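Local coordinates for protein UL16 (Human herpesvirus 5 strain ad169, PDB 2WY3) that helps the virus escape natural killer cells by sequestering the KLRK1 ligands ULBP1 and ULBP2 inside the infected cell, which blocks their interaction with the receptor, at residues B[55-60]-B[107-112]. Residues are numbered along the deposited sequence; the frame is centred on the assembly and turned at random.
With NAG (2-acetamido-2-deoxy-beta-D-glucopyranose), chain J.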
ATOM      1  N   TRP B  55     -16.921   0.682  17.303  1.00 15.62           N
ATOM      2  CA  TRP B  55     -17.406   2.045  17.048  1.00 14.56           C
ATOM      3  C   TRP B  55     -17.023   3.002  18.180  1.00 14.28           C
ATOM      4  O   TRP B  55     -17.149   2.656  19.350  1.00 17.02           O
ATOM      5  CB  TRP B  55     -18.935   2.011  16.932  1.00 14.67           C
ATOM      6  CG  TRP B  55     -19.544   3.265  16.402  1.00 16.44           C
ATOM      7  CD1 TRP B  55     -18.996   4.145  15.500  1.00 14.72           C
ATOM      8  CD2 TRP B  55     -20.846   3.761  16.713  1.00 15.62           C
ATOM      9  NE1 TRP B  55     -19.899   5.171  15.236  1.00 15.73           N
ATOM     10  CE2 TRP B  55     -21.035   4.953  15.975  1.00 14.65           C
ATOM     11  CE3 TRP B  55     -21.880   3.304  17.538  1.00 18.89           C
ATOM     12  CZ2 TRP B  55     -22.218   5.698  16.051  1.00 18.12           C
ATOM     13  CZ3 TRP B  55     -23.050   4.053  17.618  1.00 20.39           C
ATOM     14  CH2 TRP B  55     -23.210   5.232  16.872  1.00 17.98           C
ATOM     15  N   GLN B  56     -16.561   4.205  17.836  1.00 15.00           N
ATOM     16  CA  GLN B  56     -16.156   5.160  18.869  1.00 17.02           C
ATOM     17  C   GLN B  56     -17.274   5.408  19.869  1.00 19.56           C
ATOM     18  O   GLN B  56     -17.020   5.613  21.054  1.00 16.67           O
ATOM     19  CB  GLN B  56     -15.746   6.509  18.263  1.00 15.54           C
ATOM     20  CG  GLN B  56     -15.208   7.504  19.304  1.00 16.97           C
ATOM     21  CD  GLN B  56     -14.768   8.828  18.691  1.00 25.07           C
ATOM     22  OE1 GLN B  56     -14.814   9.002  17.483  1.00 21.72           O
ATOM     23  NE2 GLN B  56     -14.327   9.763  19.531  1.00 24.51           N
ATOM     24  N   HIS B  57     -18.512   5.391  19.380  1.00 16.30           N
ATOM     25  CA  HIS B  57     -19.647   5.877  20.174  1.00 16.54           C
ATOM     26  C   HIS B  57     -20.386   4.794  20.939  1.00 20.55           C
ATOM     27  O   HIS B  57     -21.311   5.082  21.706  1.00 23.49           O
ATOM     28  CB  HIS B  57     -20.619   6.646  19.277  1.00 18.49           C
ATOM     29  CG  HIS B  57     -19.997   7.834  18.618  1.00 19.28           C
ATOM     30  ND1 HIS B  57     -19.535   8.918  19.332  1.00 20.67           N
ATOM     31  CD2 HIS B  57     -19.752   8.107  17.315  1.00 20.59           C
ATOM     32  CE1 HIS B  57     -19.034   9.811  18.495  1.00 22.78           C
ATOM     33  NE2 HIS B  57     -19.148   9.341  17.266  1.00 21.53           N
ATOM     34  N   ASN B  58     -19.978   3.547  20.748  1.00 19.08           N
ATOM     35  CA  ASN B  58     -20.515   2.466  21.568  1.00 17.74           C
ATOM     36  C   ASN B  58     -19.578   1.280  21.526  1.00 18.93           C
ATOM     37  O   ASN B  58     -19.513   0.559  20.536  1.00 23.19           O
ATOM     38  CB  ASN B  58     -21.926   2.078  21.121  1.00 17.25           C
ATOM     39  CG  ASN B  58     -22.602   1.145  22.096  1.00 21.39           C
ATOM     40  OD1 ASN B  58     -21.937   0.425  22.848  1.00 25.66           O
ATOM     41  ND2 ASN B  58     -23.928   1.169  22.106  1.00 22.56           N
ATOM     42  N   GLU B  59     -18.844   1.101  22.616  1.00 21.61           N
ATOM     43  CA  GLU B  59     -17.781   0.097  22.697  1.00 30.02           C
ATOM     44  C   GLU B  59     -18.322  -1.322  22.522  1.00 29.30           C
ATOM     45  O   GLU B  59     -17.568  -2.252  22.245  1.00 25.31           O
ATOM     46  CB  GLU B  59     -17.041   0.228  24.033  1.00 38.62           C
ATOM     47  CG  GLU B  59     -17.941   0.042  25.254  1.00 54.60           C
ATOM     48  CD  GLU B  59     -17.373   0.676  26.519  1.00 71.66           C
ATOM     49  OE1 GLU B  59     -16.153   0.548  26.762  1.00 74.52           O
ATOM     50  OE2 GLU B  59     -18.153   1.298  27.275  1.00 73.34           O
ATOM     51  N   SER B  60     -19.631  -1.485  22.679  1.00 23.33           N
ATOM     52  CA  SER B  60     -20.264  -2.792  22.504  1.00 26.53           C
ATOM     53  C   SER B  60     -20.579  -3.115  21.047  1.00 28.01           C
ATOM     54  O   SER B  60     -20.927  -4.246  20.719  1.00 28.11           O
ATOM     55  CB  SER B  60     -21.553  -2.878  23.335  1.00 29.54           C
ATOM     56  OG  SER B  60     -21.258  -2.715  24.706  1.00 33.13           O
ATOM     57  N   LEU B 107     -19.882   7.140  11.406  1.00 16.28           N
ATOM     58  CA  LEU B 107     -20.158   5.705  11.538  1.00 17.49           C
ATOM     59  C   LEU B 107     -18.919   4.830  11.358  1.00 19.19           C
ATOM     60  O   LEU B 107     -18.981   3.614  11.522  1.00 20.74           O
ATOM     61  CB  LEU B 107     -21.266   5.276  10.549  1.00 20.96           C
ATOM     62  CG  LEU B 107     -22.637   5.881  10.847  1.00 20.65           C
ATOM     63  CD1 LEU B 107     -23.681   5.429   9.830  1.00 25.96           C
ATOM     64  CD2 LEU B 107     -23.081   5.504  12.270  1.00 23.77           C
ATOM     65  N   THR B 108     -17.784   5.434  11.023  1.00 18.05           N
ATOM     66  CA  THR B 108     -16.564   4.635  10.866  1.00 16.47           C
ATOM     67  C   THR B 108     -15.452   5.058  11.828  1.00 18.83           C
ATOM     68  O   THR B 108     -14.378   4.444  11.836  1.00 17.67           O
ATOM     69  CB  THR B 108     -16.013   4.663   9.409  1.00 17.98           C
ATOM     70  OG1 THR B 108     -15.690   6.010   9.039  1.00 17.59           O
ATOM     71  CG2 THR B 108     -17.048   4.087   8.422  1.00 19.31           C
ATOM     72  N   VAL B 109     -15.692   6.105  12.618  1.00 12.93           N
ATOM     73  CA  VAL B 109     -14.741   6.478  13.667  1.00 12.55           C
ATOM     74  C   VAL B 109     -14.730   5.396  14.750  1.00 14.22           C
ATOM     75  O   VAL B 109     -15.751   4.757  15.024  1.00 15.08           O
ATOM     76  CB  VAL B 109     -15.059   7.865  14.305  1.00 16.28           C
ATOM     77  CG1 VAL B 109     -14.648   9.008  13.358  1.00 15.59           C
ATOM     78  CG2 VAL B 109     -16.536   7.962  14.694  1.00 18.53           C
ATOM     79  N   GLY B 110     -13.567   5.167  15.352  1.00 13.95           N
ATOM     80  CA  GLY B 110     -13.463   4.125  16.353  1.00 13.63           C
ATOM     81  C   GLY B 110     -12.095   3.478  16.353  1.00 14.88           C
ATOM     82  O   GLY B 110     -11.094   4.156  16.135  1.00 14.24           O
ATOM     83  N   ARG B 111     -12.068   2.180  16.628  1.00 12.97           N
ATOM     84  CA  ARG B 111     -10.807   1.453  16.860  1.00 11.18           C
ATOM     85  C   ARG B 111     -10.755   0.257  15.933  1.00 14.94           C
ATOM     86  O   ARG B 111     -11.686  -0.555  15.936  1.00 16.01           O
ATOM     87  CB  ARG B 111     -10.795   0.967  18.312  1.00 13.51           C
ATOM     88  CG  ARG B 111      -9.442   0.503  18.856  1.00 17.55           C
ATOM     89  CD  ARG B 111      -9.592   0.013  20.307  1.00 17.29           C
ATOM     90  NE  ARG B 111     -10.040  -1.373  20.348  1.00 21.31           N
ATOM     91  CZ  ARG B 111     -11.085  -1.817  21.035  1.00 22.58           C
ATOM     92  NH1 ARG B 111     -11.813  -0.983  21.779  1.00 24.01           N
ATOM     93  NH2 ARG B 111     -11.394  -3.105  20.976  1.00 17.99           N
ATOM     94  N   TYR B 112      -9.682   0.145  15.144  1.00 11.90           N
ATOM     95  CA  TYR B 112      -9.499  -0.977  14.217  1.00 10.99           C
ATOM     96  C   TYR B 112      -8.345  -1.831  14.726  1.00 13.33           C
ATOM     97  O   TYR B 112      -7.212  -1.351  14.797  1.00 14.82           O
ATOM     98  CB  TYR B 112      -9.207  -0.478  12.784  1.00 12.66           C
ATOM     99  CG  TYR B 112     -10.416   0.219  12.170  1.00 16.40           C
ATOM    100  CD1 TYR B 112     -11.262  -0.463  11.298  1.00 16.52           C
ATOM    101  CD2 TYR B 112     -10.725   1.540  12.497  1.00 11.81           C
ATOM    102  CE1 TYR B 112     -12.385   0.162  10.748  1.00 12.28           C
ATOM    103  CE2 TYR B 112     -11.853   2.172  11.947  1.00 14.53           C
ATOM    104  CZ  TYR B 112     -12.670   1.473  11.085  1.00 15.15           C
ATOM    105  OH  TYR B 112     -13.790   2.095  10.552  1.00 15.64           O
TER
HETATM  106  C1  NAG J1203     -24.452   0.132  22.960  1.00 24.35           C
HETATM  107  C2  NAG J1203     -25.823   0.661  23.384  1.00 24.82           C
HETATM  108  C3  NAG J1203     -26.571  -0.399  24.183  1.00 38.39           C
HETATM  109  C4  NAG J1203     -26.592  -1.718  23.424  1.00 46.55           C
HETATM  110  C5  NAG J1203     -25.174  -2.116  23.032  1.00 46.43           C
HETATM  111  C6  NAG J1203     -25.144  -3.430  22.254  1.00 49.63           C
HETATM  112  C7  NAG J1203     -25.847   3.087  23.679  1.00 36.01           C
HETATM  113  C8  NAG J1203     -25.810   4.209  24.673  1.00 38.50           C
HETATM  114  N2  NAG J1203     -25.691   1.864  24.186  1.00 21.54           N
HETATM  115  O3  NAG J1203     -27.886   0.032  24.443  1.00 43.48           O
HETATM  116  O4  NAG J1203     -27.130  -2.721  24.251  1.00 48.25           O
HETATM  117  O5  NAG J1203     -24.578  -1.090  22.263  1.00 30.98           O
HETATM  118  O6  NAG J1203     -25.787  -3.261  21.010  1.00 57.45           O
HETATM  119  O7  NAG J1203     -26.001   3.323  22.469  1.00 32.07           O
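Gly-110 packs so close against Trp-55 and Gln-56 that a CB on it would strike the backbone N of Gln-56; its backbone angles would also jam a CB against the preceding carbonyl O, so glycine suits this place. With no side chain in the way, the Gln-56 N-H bonds the Val-109 carbonyl O (N to O 3.0 Å), approaching from above the carbonyl plane. The same O lies at the edge of the indole, 3.3 Å from Trp-55 CD1. The broad indole of Trp-55 offers apolar surface to Leu-107, CZ2 meeting CD2 at 3.9 Å, and an N-H at NE1 to the O of Asn-106. His-57 CB sits over the centre of one indole face. The extended Gln-56 chain places OE1 3.4 Å from Val-109 CB, and branched Val-109 also touches His-57 NE2 with CG2 at 3.9 Å. At the last position of the type I turn 55-58, the amide of Asn-58 supplies ND2 for an N-linked glycan and OD1 for an Asx turn with Ser-60 N. Trp-55 and Gly-110 form a non-hydrogen-bonded antiparallel pair between two inner strands of the UL16 ectodomain sheet, where 49-55 passes into the turn before 62-68 as 110-118 begins.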